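Local coordinates for DUF6844 domain-containing protein (Francisella tularensis subsp. tularensis, PDB 4QVR), which is of unknown function but is probably exported from the bacterial cytoplasm, at residues A[119-127]-A[140-149]. Sequence-based numbering, arbitrary orientation.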
loop_
_atom_site.group_PDB
_atom_site.type_symbol
_atom_site.label_atom_id
_atom_site.label_comp_id
_atom_site.label_asym_id
_atom_site.label_seq_id
_atom_site.Cartn_x
_atom_site.Cartn_y
_atom_site.Cartn_z
ATOM N N GLY A 119 -4.785 8.958 3.818
ATOM C CA GLY A 119 -4.986 9.023 2.395
ATOM C C GLY A 119 -5.887 7.910 1.902
ATOM O O GLY A 119 -6.139 6.916 2.582
ATOM N N SER A 120 -6.409 8.100 0.720
ATOM C CA SER A 120 -7.220 7.073 0.106
ATOM C C SER A 120 -6.959 7.037 -1.420
ATOM O O SER A 120 -6.593 8.061 -2.024
ATOM C CB SER A 120 -8.689 7.299 0.447
ATOM O OG SER A 120 -9.148 8.517 -0.056
ATOM N N ALA A 121 -7.084 5.850 -2.017
ATOM C CA ALA A 121 -6.881 5.663 -3.464
ATOM C C ALA A 121 -7.655 4.477 -3.974
ATOM O O ALA A 121 -8.006 3.573 -3.257
ATOM C CB ALA A 121 -5.410 5.487 -3.812
ATOM N N ILE A 122 -7.931 4.511 -5.259
ATOM C CA ILE A 122 -8.709 3.502 -5.891
ATOM C C ILE A 122 -7.933 2.954 -7.047
ATOM O O ILE A 122 -7.157 3.665 -7.638
ATOM C CB ILE A 122 -9.969 4.175 -6.430
ATOM C CG1 ILE A 122 -10.862 4.568 -5.267
ATOM C CG2 ILE A 122 -10.706 3.302 -7.457
ATOM C CD1 ILE A 122 -12.039 5.418 -5.703
ATOM N N GLY A 123 -8.149 1.681 -7.347
ATOM C CA GLY A 123 -7.577 1.037 -8.513
ATOM C C GLY A 123 -8.712 0.192 -9.087
ATOM O O GLY A 123 -9.624 -0.202 -8.328
ATOM N N THR A 124 -8.699 -0.023 -10.414
ATOM C CA THR A 124 -9.712 -0.833 -11.123
ATOM C C THR A 124 -9.086 -1.717 -12.211
ATOM O O THR A 124 -8.088 -1.365 -12.814
ATOM C CB THR A 124 -10.785 0.034 -11.814
ATOM O OG1 THR A 124 -10.193 0.794 -12.883
ATOM C CG2 THR A 124 -11.434 0.970 -10.807
ATOM N N ALA A 125 -9.720 -2.848 -12.486
ATOM C CA ALA A 125 -9.231 -3.796 -13.474
ATOM C C ALA A 125 -10.432 -4.406 -14.098
ATOM O O ALA A 125 -11.464 -4.482 -13.446
ATOM C CB ALA A 125 -8.398 -4.875 -12.822
ATOM N N SER A 126 -10.319 -4.845 -15.355
ATOM C CA SER A 126 -11.469 -5.459 -16.035
ATOM C C SER A 126 -11.560 -6.876 -15.578
ATOM O O SER A 126 -10.562 -7.436 -15.121
ATOM C CB SER A 126 -11.283 -5.455 -17.549
ATOM O OG SER A 126 -10.914 -4.164 -17.987
ATOM N N VAL A 127 -12.758 -7.445 -15.654
ATOM C CA VAL A 127 -12.954 -8.869 -15.363
ATOM C C VAL A 127 -13.394 -9.491 -16.684
ATOM O O VAL A 127 -13.758 -8.752 -17.608
ATOM C CB VAL A 127 -14.027 -9.144 -14.290
ATOM C CG1 VAL A 127 -13.634 -8.538 -12.971
ATOM C CG2 VAL A 127 -15.399 -8.648 -14.734
ATOM N N LEU A 140 -5.063 -7.221 -8.732
ATOM C CA LEU A 140 -4.360 -6.238 -9.535
ATOM C C LEU A 140 -4.868 -4.831 -9.171
ATOM O O LEU A 140 -4.109 -3.868 -9.046
ATOM C CB LEU A 140 -4.614 -6.518 -11.011
ATOM C CG LEU A 140 -4.038 -5.457 -11.942
ATOM C CD1 LEU A 140 -2.529 -5.501 -11.893
ATOM C CD2 LEU A 140 -4.511 -5.662 -13.359
ATOM N N ALA A 141 -6.179 -4.722 -9.040
ATOM C CA ALA A 141 -6.825 -3.460 -8.698
ATOM C C ALA A 141 -6.309 -2.929 -7.343
ATOM O O ALA A 141 -6.068 -1.718 -7.186
ATOM C CB ALA A 141 -8.339 -3.650 -8.683
ATOM N N PHE A 142 -6.137 -3.832 -6.373
ATOM C CA PHE A 142 -5.587 -3.449 -5.077
ATOM C C PHE A 142 -4.167 -2.960 -5.264
ATOM O O PHE A 142 -3.792 -1.949 -4.704
ATOM C CB PHE A 142 -5.601 -4.581 -4.036
ATOM C CG PHE A 142 -4.700 -4.297 -2.861
ATOM C CD1 PHE A 142 -5.036 -3.326 -1.930
ATOM C CD2 PHE A 142 -3.505 -4.977 -2.699
ATOM C CE1 PHE A 142 -4.177 -3.021 -0.878
ATOM C CE2 PHE A 142 -2.661 -4.703 -1.625
ATOM C CZ PHE A 142 -2.992 -3.712 -0.725
ATOM N N GLU A 143 -3.376 -3.673 -6.041
ATOM C CA GLU A 143 -1.970 -3.263 -6.252
ATOM C C GLU A 143 -1.858 -1.858 -6.825
ATOM O O GLU A 143 -1.000 -1.061 -6.412
ATOM C CB GLU A 143 -1.229 -4.277 -7.131
ATOM C CG GLU A 143 -0.952 -5.611 -6.393
ATOM C CD GLU A 143 -0.613 -6.801 -7.302
ATOM O OE1 GLU A 143 -0.321 -6.619 -8.516
ATOM O OE2 GLU A 143 -0.654 -7.946 -6.790
ATOM N N LYS A 144 -2.729 -1.531 -7.754
ATOM C CA LYS A 144 -2.730 -0.180 -8.331
ATOM C C LYS A 144 -3.184 0.862 -7.324
ATOM O O LYS A 144 -2.663 1.956 -7.292
ATOM C CB LYS A 144 -3.671 -0.111 -9.530
ATOM C CG LYS A 144 -3.194 -0.842 -10.794
ATOM C CD LYS A 144 -4.424 -0.899 -11.681
ATOM C CE LYS A 144 -4.199 -1.266 -13.111
ATOM N NZ LYS A 144 -5.528 -1.110 -13.754
ATOM N N ALA A 145 -4.217 0.542 -6.561
ATOM C CA ALA A 145 -4.683 1.431 -5.524
ATOM C C ALA A 145 -3.549 1.689 -4.510
ATOM O O ALA A 145 -3.240 2.841 -4.144
ATOM C CB ALA A 145 -5.855 0.797 -4.801
ATOM N N LEU A 146 -2.940 0.628 -4.019
ATOM C CA LEU A 146 -1.844 0.806 -3.016
ATOM C C LEU A 146 -0.734 1.688 -3.522
ATOM O O LEU A 146 -0.289 2.609 -2.835
ATOM C CB LEU A 146 -1.231 -0.524 -2.671
ATOM C CG LEU A 146 -0.077 -0.504 -1.658
ATOM C CD1 LEU A 146 -0.545 0.029 -0.309
ATOM C CD2 LEU A 146 0.466 -1.918 -1.519
ATOM N N ILE A 147 -0.271 1.404 -4.737
ATOM C CA ILE A 147 0.829 2.164 -5.330
ATOM C C ILE A 147 0.448 3.607 -5.543
ATOM O O ILE A 147 1.273 4.514 -5.413
ATOM C CB ILE A 147 1.297 1.519 -6.667
ATOM C CG1 ILE A 147 2.214 0.327 -6.368
ATOM C CG2 ILE A 147 2.059 2.512 -7.514
ATOM C CD1 ILE A 147 2.649 -0.438 -7.608
ATOM N N LYS A 148 -0.809 3.825 -5.876
ATOM C CA LYS A 148 -1.312 5.183 -6.077
ATOM C C LYS A 148 -1.336 5.918 -4.739
ATOM O O LYS A 148 -0.940 7.075 -4.641
ATOM C CB LYS A 148 -2.684 5.106 -6.687
ATOM C CG LYS A 148 -3.273 6.425 -7.139
ATOM C CD LYS A 148 -4.509 6.092 -7.956
ATOM C CE LYS A 148 -5.079 7.306 -8.653
ATOM N NZ LYS A 148 -5.497 8.335 -7.681
ATOM N N ALA A 149 -1.761 5.230 -3.696
ATOM C CA ALA A 149 -1.788 5.835 -2.374
ATOM C C ALA A 149 -0.373 6.155 -1.947
ATOM O O ALA A 149 -0.120 7.227 -1.415
ATOM C CB ALA A 149 -2.462 4.908 -1.361
HETATM O O HOH W 1 -6.412 8.962 -4.790
HETATM O O HOH W 2 -7.834 7.372 -6.401
#
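Lys144, with CG anti to its carbonyl carbon (chi1 -72°) and an extended chain beyond, reaches the backbone of Thr124, whereas Lys148, with CG anti to the backbone N and a bend at chi4, climbs past Ala121 to the edge of the same strand. Both lysines run to the same edge of a beta-strand packed on the helix that follows it in sequence, the edge turned away from strand 264-273: strand 117-126, an outermost strand of a three-stranded antiparallel sheet, lies on helix 134-159 with the segment axes 5.9 Å apart at closest approach and N-to-C directions 149° apart. Small residues line the interface and let the backbones come close. Gly123 sits over the helix, its CA 4.2 Å from the CA of Ala145 and 3.4 Å from Ala141 O, a CA-H...O contact to a carbonyl that also accepts the helical bond from Ala145 N. Ala145 CB lies beneath the Ile122-Gly123 peptide, 3.5 Å from Gly123 N. Ala121 CB rests over the helix backbone and meets Ala149 CB at 3.9 Å; toward the other end, Ala125 CB touches Leu140 CD2. Ile122 points the other way, onto helix 94-108, so the strand is packed on both faces, while its backbone bonds, such as Gly123 with Ile267, tie it to strand 264-273. The ammonium group of Lys148 forms a salt bridge with Glu152 and also binds two waters, one of which accepts from Ile122 N; the other, held weakly by the lysine, donates to Ser120 O. Lys144 grips the strand directly: its NZ donates to Thr124 O at 2.7 Å, almost in line with the carbonyl bond (164° at O).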